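Side-chain contacts in Pre-mRNA splicing factor PRP8 (Cyanidioschyzon merolae, PDB 6NQI), which probably binds U5, U6 and U2 snRNAs and pre-mRNA introns as a core part of the spliceosome, represented here by its RNase H-like domain: residues Q51-R54 against A55-A58; A63-V66 against L67-R71; S141-A144 against D145-E148; R158-L161 against L162-L166; T202-R205 against R206-L209. All coordinates share one frame; numbering follows the deposited sequence.

The five local contacts fall into two groups. Contacts 1 and 2 lie in series on helix 54-71 and the loop before it, their centres about 19 Å apart. Contacts 3, 4 and 5 form a touching cluster, with centres about 13 to 15 Å apart. Contact 4 joins contact 5 through a salt bridge from Arg-158 NE to Glu-208 OE2, 2.7 Å. Trp-146 of contact 3 packs against both. Contacts 2 and 4 are on opposite sides of the chain's centre, about 26 Å between centres. The side chain of Val-66 in contact 2 is about 5 Å from a bound beta-mercaptoethanol, probably from the crystallisation liquor.

Contact 1 (Q51-R54 against A55-A58); sequences QTRR and AQLA
Gln-51 lays the carbons of its side chain against Leu-57 at the start of helix 54-71. Gln-51 CG meets Leu-57 CD2 at 3.5 Å. The Gln-51 chain bends at chi2 (-57°), which brings its OE1 beside the same methyl, Leu-57 CD2, at 3.6 Å. The two side chains cross at about a right angle. Leu-57 is packed further by Thr-47 and Trp-48 of the preceding loop.

Next to this packing, the backbone begins helix 54-71. Arg-53 sits at the N-cap position. Its carbonyl O receives Leu-57 N at 3.2 Å, with a nearly straight N-H...O angle of 166°. One residue on, Arg-54 O receives Ala-58 N at 2.9 Å.

The other side is looser and faces solvent. Arg-53 and Gln-56 run side by side and point the same way. Their CB atoms lie 3.7 Å apart, and Gln-56 CB comes to the edge of the guanidinium, in its plane. The guanidinium and amide planes are nearly perpendicular (87°), and Arg-53 NH2 is 3.4 Å from Gln-56 OE1. With an alanine at Gln-56, Arg-53 would probably lose its neighbouring amide and be freer to swing in solvent.

Two backbone bonds and the packing on Leu-57 CD2 thus hold the first turn, while exposed arginines keep its outer side polar and cationic.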
loop_
_atom_site.group_PDB
_atom_site.type_symbol
_atom_site.label_atom_id
_atom_site.label_comp_id
_atom_site.label_asym_id
_atom_site.label_seq_id
_atom_site.Cartn_x
_atom_site.Cartn_y
_atom_site.Cartn_z
ATOM N N GLN A 51 24.998 4.952 -2.249
ATOM C CA GLN A 51 24.410 4.442 -3.480
ATOM C C GLN A 51 24.608 5.421 -4.635
ATOM O O GLN A 51 25.102 6.531 -4.464
ATOM C CB GLN A 51 22.933 4.131 -3.264
ATOM C CG GLN A 51 22.725 2.854 -2.455
ATOM C CD GLN A 51 23.403 1.638 -3.089
ATOM O OE1 GLN A 51 23.340 1.445 -4.307
ATOM N NE2 GLN A 51 24.055 0.817 -2.265
ATOM N N THR A 52 24.220 4.997 -5.840
ATOM C CA THR A 52 24.497 5.804 -7.028
ATOM C C THR A 52 23.263 6.135 -7.852
ATOM O O THR A 52 23.156 7.250 -8.354
ATOM C CB THR A 52 25.534 5.107 -7.913
ATOM O OG1 THR A 52 26.693 4.820 -7.126
ATOM C CG2 THR A 52 25.936 5.992 -9.085
ATOM N N ARG A 53 22.320 5.213 -8.010
ATOM C CA ARG A 53 21.101 5.500 -8.760
ATOM C C ARG A 53 19.902 5.036 -7.954
ATOM O O ARG A 53 19.766 3.840 -7.681
ATOM C CB ARG A 53 21.137 4.829 -10.130
ATOM C CG ARG A 53 22.244 5.372 -11.025
ATOM C CD ARG A 53 22.452 4.480 -12.229
ATOM N NE ARG A 53 22.851 3.143 -11.806
ATOM C CZ ARG A 53 24.053 2.617 -12.012
ATOM N NH1 ARG A 53 24.990 3.304 -12.664
ATOM N NH2 ARG A 53 24.313 1.390 -11.575
ATOM N N ARG A 54 19.040 5.985 -7.567
ATOM C CA ARG A 54 17.915 5.633 -6.699
ATOM C C ARG A 54 16.895 4.772 -7.434
ATOM O O ARG A 54 16.337 3.839 -6.851
ATOM C CB ARG A 54 17.241 6.886 -6.113
ATOM C CG ARG A 54 16.647 7.894 -7.099
ATOM C CD ARG A 54 16.185 9.155 -6.349
ATOM N NE ARG A 54 16.236 10.361 -7.180
ATOM C CZ ARG A 54 17.217 11.265 -7.143
ATOM N NH1 ARG A 54 18.238 11.113 -6.309
ATOM N NH2 ARG A 54 17.181 12.326 -7.944
ATOM N N ALA A 55 16.656 5.055 -8.718
ATOM C CA ALA A 55 15.709 4.249 -9.481
ATOM C C ALA A 55 16.228 2.829 -9.688
ATOM O O ALA A 55 15.492 1.855 -9.468
ATOM C CB ALA A 55 15.404 4.921 -10.820
ATOM N N GLN A 56 17.508 2.695 -10.058
ATOM C CA GLN A 56 18.115 1.378 -10.236
ATOM C C GLN A 56 17.952 0.507 -8.998
ATOM O O GLN A 56 17.561 -0.660 -9.092
ATOM C CB GLN A 56 19.596 1.545 -10.568
ATOM C CG GLN A 56 20.375 0.241 -10.654
ATOM C CD GLN A 56 20.474 -0.302 -12.074
ATOM O OE1 GLN A 56 21.554 -0.251 -12.694
ATOM N NE2 GLN A 56 19.349 -0.829 -12.603
ATOM N N LEU A 57 18.259 1.051 -7.823
ATOM C CA LEU A 57 18.129 0.256 -6.609
ATOM C C LEU A 57 16.665 0.015 -6.241
ATOM O O LEU A 57 16.279 -1.112 -5.903
ATOM C CB LEU A 57 18.877 0.943 -5.472
ATOM C CG LEU A 57 18.856 0.251 -4.109
ATOM C CD1 LEU A 57 18.961 -1.271 -4.236
ATOM C CD2 LEU A 57 19.991 0.791 -3.242
ATOM N N ALA A 58 15.845 1.067 -6.297
ATOM C CA ALA A 58 14.467 1.012 -5.816
ATOM C C ALA A 58 13.622 0.030 -6.621
ATOM O O ALA A 58 12.828 -0.732 -6.055
ATOM C CB ALA A 58 13.855 2.409 -5.858
#

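Contact 2 (A63-V66 against L67-R71); sequences AEHV and LTMLR
His-65 lies against the thioether chain of Met-69, one turn further along helix 54-71. Met-69 CG is 3.4 Å from His-65 NE2, and Met-69 SD is 4.3 Å from the His-65 ring centroid in an oblique sulfur-aromatic contact. The sulfur comes in 55° off the ring normal. Met-69 bends at chi2 and chi3, so CG and SD pass the NE2 side of the ring and the terminal methyl leads away. Both residues face the sheet, where they touch Ile-30.

Val-66 and Leu-70 run side by side on another flank. Val-66 CG1 approaches Leu-70 CD1 at 4.2 Å. Both also pack on strand 11-21, and Val-66 touches Leu-93 of helix 90-97.

The outer edge is polar. Glu-64 O accepts Thr-68 N at 2.9 Å and Thr-68 OG1 at 3.0 Å, from opposite faces of its carbonyl plane. Thr-68 OG1 can reach back because it stands beside its own backbone N (chi1 -58°). This grips the carbonyl twice and points the hydroxyl back to the preceding turn.

The arrangement is that of an amphipathic helix. Its apolar flanks cover the sheet and helix 90-97, while Glu-64 faces solvent, as expected for the helix that follows the three antiparallel strands in the RNase H fold.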
loop_
_atom_site.group_PDB
_atom_site.type_symbol
_atom_site.label_atom_id
_atom_site.label_comp_id
_atom_site.label_asym_id
_atom_site.label_seq_id
_atom_site.Cartn_x
_atom_site.Cartn_y
_atom_site.Cartn_z
ATOM N N ALA A 63 10.756 -5.082 -6.657
ATOM C CA ALA A 63 10.492 -6.374 -7.294
ATOM C C ALA A 63 10.802 -7.530 -6.347
ATOM O O ALA A 63 10.025 -8.490 -6.229
ATOM C CB ALA A 63 11.314 -6.488 -8.576
ATOM N N GLU A 64 11.954 -7.462 -5.670
ATOM C CA GLU A 64 12.326 -8.524 -4.748
ATOM C C GLU A 64 11.356 -8.595 -3.564
ATOM O O GLU A 64 11.008 -9.692 -3.099
ATOM C CB GLU A 64 13.774 -8.310 -4.303
ATOM C CG GLU A 64 14.417 -9.541 -3.710
ATOM C CD GLU A 64 14.079 -9.766 -2.249
ATOM O OE1 GLU A 64 13.636 -8.797 -1.563
ATOM O OE2 GLU A 64 14.290 -10.918 -1.778
ATOM N N HIS A 65 10.865 -7.442 -3.102
ATOM C CA HIS A 65 9.909 -7.432 -1.996
ATOM C C HIS A 65 8.594 -8.093 -2.390
ATOM O O HIS A 65 8.074 -8.940 -1.652
ATOM C CB HIS A 65 9.678 -5.992 -1.507
ATOM C CG HIS A 65 8.542 -5.849 -0.534
ATOM N ND1 HIS A 65 7.447 -5.038 -0.779
ATOM C CD2 HIS A 65 8.310 -6.443 0.663
ATOM C CE1 HIS A 65 6.605 -5.120 0.239
ATOM N NE2 HIS A 65 7.099 -5.975 1.121
ATOM N N VAL A 66 8.059 -7.730 -3.563
ATOM C CA VAL A 66 6.845 -8.378 -4.058
ATOM C C VAL A 66 7.052 -9.883 -4.170
ATOM O O VAL A 66 6.194 -10.672 -3.754
ATOM C CB VAL A 66 6.391 -7.752 -5.390
ATOM C CG1 VAL A 66 5.359 -8.620 -6.073
ATOM C CG2 VAL A 66 5.782 -6.380 -5.136
ATOM N N LEU A 67 8.198 -10.314 -4.704
ATOM C CA LEU A 67 8.446 -11.752 -4.754
ATOM C C LEU A 67 8.414 -12.364 -3.355
ATOM O O LEU A 67 7.871 -13.457 -3.164
ATOM C CB LEU A 67 9.770 -12.049 -5.454
ATOM C CG LEU A 67 10.181 -13.531 -5.467
ATOM C CD1 LEU A 67 9.105 -14.433 -6.052
ATOM C CD2 LEU A 67 11.500 -13.760 -6.207
ATOM N N THR A 68 8.978 -11.676 -2.359
ATOM C CA THR A 68 8.993 -12.242 -1.006
ATOM C C THR A 68 7.583 -12.333 -0.421
ATOM O O THR A 68 7.218 -13.346 0.201
ATOM C CB THR A 68 9.918 -11.419 -0.098
ATOM O OG1 THR A 68 11.222 -11.410 -0.674
ATOM C CG2 THR A 68 10.021 -12.063 1.272
ATOM N N MET A 69 6.780 -11.282 -0.611
ATOM C CA MET A 69 5.409 -11.317 -0.109
ATOM C C MET A 69 4.600 -12.402 -0.808
ATOM O O MET A 69 3.753 -13.047 -0.174
ATOM C CB MET A 69 4.706 -9.961 -0.280
ATOM C CG MET A 69 5.300 -8.757 0.449
ATOM S SD MET A 69 5.745 -9.040 2.181
ATOM C CE MET A 69 4.237 -9.703 2.869
ATOM N N LEU A 70 4.862 -12.642 -2.099
ATOM C CA LEU A 70 4.222 -13.760 -2.779
ATOM C C LEU A 70 4.609 -15.068 -2.112
ATOM O O LEU A 70 3.750 -15.894 -1.777
ATOM C CB LEU A 70 4.608 -13.784 -4.262
ATOM C CG LEU A 70 3.994 -12.690 -5.141
ATOM C CD1 LEU A 70 4.603 -12.708 -6.533
ATOM C CD2 LEU A 70 2.495 -12.789 -5.178
ATOM N N ARG A 71 5.909 -15.255 -1.883
ATOM C CA ARG A 71 6.398 -16.501 -1.299
ATOM C C ARG A 71 5.800 -16.767 0.070
ATOM O O ARG A 71 5.714 -17.923 0.489
ATOM C CB ARG A 71 7.919 -16.464 -1.201
ATOM C CG ARG A 71 8.668 -16.630 -2.500
ATOM C CD ARG A 71 10.104 -16.950 -2.188
ATOM N NE ARG A 71 10.819 -17.554 -3.307
ATOM C CZ ARG A 71 11.836 -16.971 -3.936
ATOM N NH1 ARG A 71 12.233 -15.753 -3.548
ATOM N NH2 ARG A 71 12.441 -17.607 -4.953
#

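Contact 3 (S141-A144 against D145-E148); sequences SGYA and DWLE
Trp-146 folds back over the turn that carries Tyr-143 and Ala-144. Its CB is 3.3 Å from Tyr-143 O. From CG onward the indole lays one face against that oxygen, which is offset toward the rim. The ring reaches this place because CG is anti to the carbonyl carbon (chi1 -57°). On the pyrrole side, CD1 approaches Ala-144 CB at 3.9 Å, and NE1 is 3.7 Å from the same methyl. On the benzo side, CE3 meets Tyr-143 CD1 at 4.2 Å, the two side chains crossing at about a right angle. The far atoms CZ3 and CH2 pass near Gly-142 O, on the face that also carries Tyr-143 O.

A type II' turn from Tyr-143 to Trp-146 sets up this fold-back. Trp-146 N donates to Tyr-143 O at 2.7 Å, and the N-H...O angle is 171°. Leu-147 CD2 adds a contact with Tyr-143 CD2 at 4.3 Å. The phenol is anchored by a hydrogen bond from Tyr-143 OH to Thr-33 O.

Beyond the loop, the indole meets Arg-158 in a cation-pi contact and Trp-204 edge-to-face. With an alanine here in place of the indole, a gap would probably open between the loop and the two helices, and Arg-158 would probably lose its cation-pi partner.

Tyr-143 O is satisfied by the turn bond from Trp-146 N and so can pack against the face of a buried indole.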
loop_
_atom_site.group_PDB
_atom_site.type_symbol
_atom_site.label_atom_id
_atom_site.label_comp_id
_atom_site.label_asym_id
_atom_site.label_seq_id
_atom_site.Cartn_x
_atom_site.Cartn_y
_atom_site.Cartn_z
ATOM N N SER A 141 -4.852 -3.612 8.823
ATOM C CA SER A 141 -6.126 -3.874 8.154
ATOM C C SER A 141 -6.662 -2.543 7.644
ATOM O O SER A 141 -7.127 -1.712 8.422
ATOM C CB SER A 141 -7.116 -4.576 9.077
ATOM O OG SER A 141 -7.915 -3.651 9.780
ATOM N N GLY A 142 -6.564 -2.327 6.337
ATOM C CA GLY A 142 -6.982 -1.062 5.761
ATOM C C GLY A 142 -8.477 -0.832 5.679
ATOM O O GLY A 142 -8.887 0.302 5.418
ATOM N N TYR A 143 -9.298 -1.852 5.934
ATOM C CA TYR A 143 -10.747 -1.701 5.934
ATOM C C TYR A 143 -11.329 -1.765 7.339
ATOM O O TYR A 143 -12.551 -1.882 7.490
ATOM C CB TYR A 143 -11.427 -2.753 5.043
ATOM C CG TYR A 143 -11.119 -2.629 3.565
ATOM C CD1 TYR A 143 -10.499 -1.496 3.071
ATOM C CD2 TYR A 143 -11.475 -3.640 2.660
ATOM C CE1 TYR A 143 -10.216 -1.374 1.735
ATOM C CE2 TYR A 143 -11.202 -3.518 1.298
ATOM C CZ TYR A 143 -10.574 -2.382 0.851
ATOM O OH TYR A 143 -10.271 -2.221 -0.471
ATOM N N ALA A 144 -10.479 -1.722 8.367
ATOM C CA ALA A 144 -10.957 -1.663 9.740
ATOM C C ALA A 144 -11.962 -2.773 9.975
ATOM O O ALA A 144 -11.648 -3.955 9.811
ATOM C CB ALA A 144 -11.598 -0.303 10.035
ATOM N N ASP A 145 -13.195 -2.368 10.282
ATOM C CA ASP A 145 -14.346 -3.249 10.421
ATOM C C ASP A 145 -15.439 -2.874 9.435
ATOM O O ASP A 145 -16.618 -3.094 9.709
ATOM C CB ASP A 145 -14.902 -3.176 11.840
ATOM C CG ASP A 145 -15.418 -1.779 12.188
ATOM O OD1 ASP A 145 -16.451 -1.670 12.894
ATOM O OD2 ASP A 145 -14.791 -0.791 11.736
ATOM N N TRP A 146 -15.076 -2.264 8.306
ATOM C CA TRP A 146 -16.108 -1.809 7.380
ATOM C C TRP A 146 -16.896 -2.981 6.795
ATOM O O TRP A 146 -18.126 -2.910 6.674
ATOM C CB TRP A 146 -15.494 -0.957 6.268
ATOM C CG TRP A 146 -14.724 0.223 6.770
ATOM C CD1 TRP A 146 -14.755 0.759 8.032
ATOM C CD2 TRP A 146 -13.847 1.052 6.003
ATOM N NE1 TRP A 146 -13.925 1.852 8.101
ATOM C CE2 TRP A 146 -13.351 2.054 6.872
ATOM C CE3 TRP A 146 -13.420 1.036 4.667
ATOM C CZ2 TRP A 146 -12.452 3.033 6.450
ATOM C CZ3 TRP A 146 -12.521 2.007 4.246
ATOM C CH2 TRP A 146 -12.046 2.995 5.140
ATOM N N LEU A 147 -16.217 -4.094 6.486
ATOM C CA LEU A 147 -16.909 -5.247 5.921
ATOM C C LEU A 147 -17.986 -5.793 6.859
ATOM O O LEU A 147 -18.757 -6.673 6.450
ATOM C CB LEU A 147 -15.900 -6.344 5.563
ATOM C CG LEU A 147 -14.893 -5.953 4.481
ATOM C CD1 LEU A 147 -14.206 -7.183 3.896
ATOM C CD2 LEU A 147 -15.487 -5.075 3.385
ATOM N N GLU A 148 -18.073 -5.274 8.087
ATOM C CA GLU A 148 -19.189 -5.608 8.962
ATOM C C GLU A 148 -20.489 -4.948 8.526
ATOM O O GLU A 148 -21.571 -5.507 8.735
ATOM C CB GLU A 148 -18.884 -5.141 10.381
ATOM C CG GLU A 148 -17.830 -5.923 11.082
ATOM C CD GLU A 148 -18.375 -7.232 11.580
ATOM O OE1 GLU A 148 -18.943 -7.253 12.707
ATOM O OE2 GLU A 148 -18.260 -8.223 10.815
#

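Contact 4 (R158-L161 against L162-L166); sequences RFLL and LLHAL
This is apolar packing along one helix, with Phe-159 and Leu-163 at its centre. Helix 152-168 lies with Phe-159 against Trp-31 of the sheet and Arg-158 toward helix 201-210. Phe-159 CE2 meets Leu-163 CD1 at 3.8 Å, the methyl coming obliquely to the ring. Phe-159 CG stands anti to the backbone N (chi1 -174°), which lets the ring lean along the helix toward Leu-163. Leu-160 approaches from another position, its CD1 4.2 Å from Leu-163 CD1.

Leu-162 lies on another flank, with its CG 3.4 Å from Arg-158 O. Its outer neighbours are Trp-196 and Leu-211. His-164 turns its CD2 edge to Leu-160 O at 3.3 Å, the oxygen lying in the plane of the ring. Regular backbone bonds tie the turns together, such as Leu-163 N to Phe-159 O at 2.9 Å.

Arg-158 sends its guanidinium away from these leucines. It forms salt bridges with Glu-208 and Glu-201.

Phe-159 thus packs toward the sheet and Leu-162 toward Trp-196 and Leu-211, with a buried cation beside them. The charge of that guanidinium is probably balanced by the two carboxylates.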
loop_
_atom_site.group_PDB
_atom_site.type_symbol
_atom_site.label_atom_id
_atom_site.label_comp_id
_atom_site.label_asym_id
_atom_site.label_seq_id
_atom_site.Cartn_x
_atom_site.Cartn_y
_atom_site.Cartn_z
ATOM N N ARG A 158 -14.278 3.790 -0.107
ATOM C CA ARG A 158 -14.008 4.643 1.041
ATOM C C ARG A 158 -12.514 4.801 1.246
ATOM O O ARG A 158 -12.006 5.912 1.449
ATOM C CB ARG A 158 -14.642 4.038 2.286
ATOM C CG ARG A 158 -14.586 4.938 3.476
ATOM C CD ARG A 158 -15.288 4.291 4.648
ATOM N NE ARG A 158 -16.719 4.125 4.438
ATOM C CZ ARG A 158 -17.519 3.521 5.307
ATOM N NH1 ARG A 158 -17.024 3.029 6.431
ATOM N NH2 ARG A 158 -18.814 3.408 5.049
ATOM N N PHE A 159 -11.801 3.678 1.213
ATOM C CA PHE A 159 -10.348 3.699 1.295
ATOM C C PHE A 159 -9.767 4.588 0.202
ATOM O O PHE A 159 -8.891 5.413 0.467
ATOM C CB PHE A 159 -9.845 2.261 1.191
ATOM C CG PHE A 159 -8.387 2.086 1.394
ATOM C CD1 PHE A 159 -7.882 1.870 2.669
ATOM C CD2 PHE A 159 -7.517 2.074 0.322
ATOM C CE1 PHE A 159 -6.542 1.676 2.872
ATOM C CE2 PHE A 159 -6.162 1.880 0.524
ATOM C CZ PHE A 159 -5.682 1.682 1.799
ATOM N N LEU A 160 -10.277 4.469 -1.025
ATOM C CA LEU A 160 -9.732 5.265 -2.124
ATOM C C LEU A 160 -9.986 6.760 -1.907
ATOM O O LEU A 160 -9.100 7.596 -2.156
ATOM C CB LEU A 160 -10.331 4.781 -3.447
ATOM C CG LEU A 160 -9.643 5.119 -4.778
ATOM C CD1 LEU A 160 -8.168 4.753 -4.785
ATOM C CD2 LEU A 160 -10.332 4.401 -5.910
ATOM N N LEU A 161 -11.191 7.110 -1.440
ATOM C CA LEU A 161 -11.516 8.505 -1.146
ATOM C C LEU A 161 -10.606 9.058 -0.061
ATOM O O LEU A 161 -10.163 10.212 -0.133
ATOM C CB LEU A 161 -12.980 8.630 -0.719
ATOM C CG LEU A 161 -13.447 10.031 -0.311
ATOM C CD1 LEU A 161 -13.245 11.029 -1.444
ATOM C CD2 LEU A 161 -14.895 10.015 0.139
ATOM N N LEU A 162 -10.308 8.233 0.945
ATOM C CA LEU A 162 -9.379 8.624 2.001
ATOM C C LEU A 162 -7.996 8.873 1.431
ATOM O O LEU A 162 -7.334 9.847 1.807
ATOM C CB LEU A 162 -9.318 7.545 3.076
ATOM C CG LEU A 162 -10.501 7.595 4.040
ATOM C CD1 LEU A 162 -10.536 6.359 4.909
ATOM C CD2 LEU A 162 -10.488 8.838 4.895
ATOM N N LEU A 163 -7.545 7.996 0.523
ATOM C CA LEU A 163 -6.224 8.150 -0.084
ATOM C C LEU A 163 -6.113 9.500 -0.786
ATOM O O LEU A 163 -5.147 10.257 -0.578
ATOM C CB LEU A 163 -5.975 7.024 -1.084
ATOM C CG LEU A 163 -5.650 5.606 -0.610
ATOM C CD1 LEU A 163 -5.244 4.726 -1.789
ATOM C CD2 LEU A 163 -4.587 5.575 0.430
ATOM N N HIS A 164 -7.135 9.851 -1.577
ATOM C CA HIS A 164 -7.061 11.113 -2.313
ATOM C C HIS A 164 -7.186 12.322 -1.393
ATOM O O HIS A 164 -6.554 13.361 -1.635
ATOM C CB HIS A 164 -8.116 11.157 -3.404
ATOM C CG HIS A 164 -7.744 10.368 -4.613
ATOM N ND1 HIS A 164 -7.131 10.938 -5.708
ATOM C CD2 HIS A 164 -7.873 9.053 -4.895
ATOM C CE1 HIS A 164 -6.917 10.011 -6.622
ATOM N NE2 HIS A 164 -7.357 8.857 -6.153
ATOM N N ALA A 165 -8.001 12.217 -0.339
ATOM C CA ALA A 165 -8.100 13.322 0.609
ATOM C C ALA A 165 -6.777 13.539 1.340
ATOM O O ALA A 165 -6.353 14.685 1.553
ATOM C CB ALA A 165 -9.237 13.057 1.598
ATOM N N LEU A 166 -6.084 12.445 1.678
ATOM C CA LEU A 166 -4.780 12.557 2.327
ATOM C C LEU A 166 -3.749 13.168 1.388
ATOM O O LEU A 166 -2.850 13.889 1.839
ATOM C CB LEU A 166 -4.323 11.172 2.806
ATOM C CG LEU A 166 -5.062 10.641 4.031
ATOM C CD1 LEU A 166 -4.643 9.234 4.376
ATOM C CD2 LEU A 166 -4.752 11.561 5.187
#

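Contact 5 (T202-R205 against R206-L209); sequences TDWR and RLEL
Trp-204 and Leu-207 form the apolar pair of helix 201-210. Leu-207 CD1 is 4.0 Å from both CE3 and CZ3 of Trp-204, on the six-membered part of the indole. The methyl approaches the ring obliquely. The two side chains lie side by side and point the same way, so both can serve one buried face.

The next shell is the backbone that spaces them. Glu-208 N donates to Trp-204 O at 2.9 Å, and Leu-207 N donates to Asp-203 O at 2.9 Å. On the outer side, Arg-206 N bonds Thr-202 O at 2.9 Å with an angle of 170°. Arg-206 CG also packs over Thr-202 O, at 3.3 Å, because it is anti to its own carbonyl carbon (chi1 -58°). The chain then runs extended from CG to NE. Arg-206 NE is 5.4 Å from Asp-203 OD1, too far for a salt bridge, though the opposite charges may attract weakly.

Further out, Leu-199 touches both Trp-204 and Leu-207, and Trp-196 packs on the indole. Arg-158 of helix 152-168 lies beside Trp-204, and its salt bridge holds Glu-208 OE2. Leu-161 from that helix also rests against Glu-208.

This short helix therefore has two kinds of hold on helix 152-168, the packing of Trp-204 on Arg-158 and the charge of Glu-208, while its arginines remain on the exposed side.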
loop_
_atom_site.group_PDB
_atom_site.type_symbol
_atom_site.label_atom_id
_atom_site.label_comp_id
_atom_site.label_asym_id
_atom_site.label_seq_id
_atom_site.Cartn_x
_atom_site.Cartn_y
_atom_site.Cartn_z
ATOM N N THR A 202 -22.597 5.851 10.781
ATOM C CA THR A 202 -23.164 7.173 10.517
ATOM C C THR A 202 -22.066 8.228 10.416
ATOM O O THR A 202 -22.078 9.076 9.513
ATOM C CB THR A 202 -24.191 7.540 11.592
ATOM O OG1 THR A 202 -23.641 7.301 12.893
ATOM C CG2 THR A 202 -25.448 6.706 11.425
ATOM N N ASP A 203 -21.132 8.221 11.367
ATOM C CA ASP A 203 -19.999 9.139 11.294
ATOM C C ASP A 203 -19.133 8.875 10.066
ATOM O O ASP A 203 -18.607 9.820 9.471
ATOM C CB ASP A 203 -19.184 9.051 12.583
ATOM C CG ASP A 203 -19.874 9.745 13.755
ATOM O OD1 ASP A 203 -20.586 10.757 13.534
ATOM O OD2 ASP A 203 -19.727 9.255 14.892
ATOM N N TRP A 204 -18.990 7.606 9.660
ATOM C CA TRP A 204 -18.291 7.287 8.415
ATOM C C TRP A 204 -19.004 7.904 7.213
ATOM O O TRP A 204 -18.358 8.422 6.298
ATOM C CB TRP A 204 -18.150 5.769 8.259
ATOM C CG TRP A 204 -16.899 5.198 8.924
ATOM C CD1 TRP A 204 -16.838 4.188 9.856
ATOM C CD2 TRP A 204 -15.545 5.612 8.704
ATOM N NE1 TRP A 204 -15.528 3.956 10.226
ATOM C CE2 TRP A 204 -14.721 4.819 9.535
ATOM C CE3 TRP A 204 -14.950 6.580 7.889
ATOM C CZ2 TRP A 204 -13.349 4.970 9.571
ATOM C CZ3 TRP A 204 -13.590 6.725 7.926
ATOM C CH2 TRP A 204 -12.800 5.924 8.758
ATOM N N ARG A 205 -20.339 7.860 7.202
ATOM C CA ARG A 205 -21.114 8.461 6.116
ATOM C C ARG A 205 -20.924 9.974 6.073
ATOM O O ARG A 205 -20.657 10.557 5.012
ATOM C CB ARG A 205 -22.593 8.122 6.317
ATOM C CG ARG A 205 -22.989 6.658 6.167
ATOM C CD ARG A 205 -24.368 6.455 6.803
ATOM N NE ARG A 205 -25.459 7.143 6.119
ATOM C CZ ARG A 205 -26.652 7.358 6.665
ATOM N NH1 ARG A 205 -26.901 6.948 7.902
ATOM N NH2 ARG A 205 -27.591 7.999 5.987
ATOM N N ARG A 206 -21.055 10.630 7.228
ATOM C CA ARG A 206 -20.836 12.072 7.275
ATOM C C ARG A 206 -19.424 12.417 6.830
ATOM O O ARG A 206 -19.209 13.407 6.120
ATOM C CB ARG A 206 -21.142 12.636 8.663
ATOM C CG ARG A 206 -22.559 12.363 9.118
ATOM C CD ARG A 206 -22.875 13.113 10.390
ATOM N NE ARG A 206 -24.316 13.241 10.587
ATOM C CZ ARG A 206 -24.873 14.019 11.507
ATOM N NH1 ARG A 206 -24.106 14.743 12.313
ATOM N NH2 ARG A 206 -26.194 14.083 11.613
ATOM N N LEU A 207 -18.447 11.613 7.248
ATOM C CA LEU A 207 -17.064 11.843 6.854
ATOM C C LEU A 207 -16.897 11.723 5.346
ATOM O O LEU A 207 -16.262 12.576 4.713
ATOM C CB LEU A 207 -16.177 10.834 7.568
ATOM C CG LEU A 207 -15.147 11.396 8.520
ATOM C CD1 LEU A 207 -14.619 10.272 9.388
ATOM C CD2 LEU A 207 -14.053 12.024 7.690
ATOM N N GLU A 208 -17.470 10.667 4.754
ATOM C CA GLU A 208 -17.448 10.504 3.305
ATOM C C GLU A 208 -17.993 11.741 2.616
ATOM O O GLU A 208 -17.421 12.225 1.632
ATOM C CB GLU A 208 -18.255 9.268 2.893
ATOM C CG GLU A 208 -17.441 8.002 2.655
ATOM C CD GLU A 208 -18.300 6.792 2.259
ATOM O OE1 GLU A 208 -19.422 6.978 1.724
ATOM O OE2 GLU A 208 -17.843 5.647 2.483
ATOM N N LEU A 209 -19.112 12.263 3.121
ATOM C CA LEU A 209 -19.680 13.473 2.536
ATOM C C LEU A 209 -18.707 14.650 2.661
ATOM O O LEU A 209 -18.479 15.384 1.694
ATOM C CB LEU A 209 -21.030 13.788 3.197
ATOM C CG LEU A 209 -22.254 12.965 2.752
ATOM C CD1 LEU A 209 -23.445 13.173 3.685
ATOM C CD2 LEU A 209 -22.633 13.257 1.313
#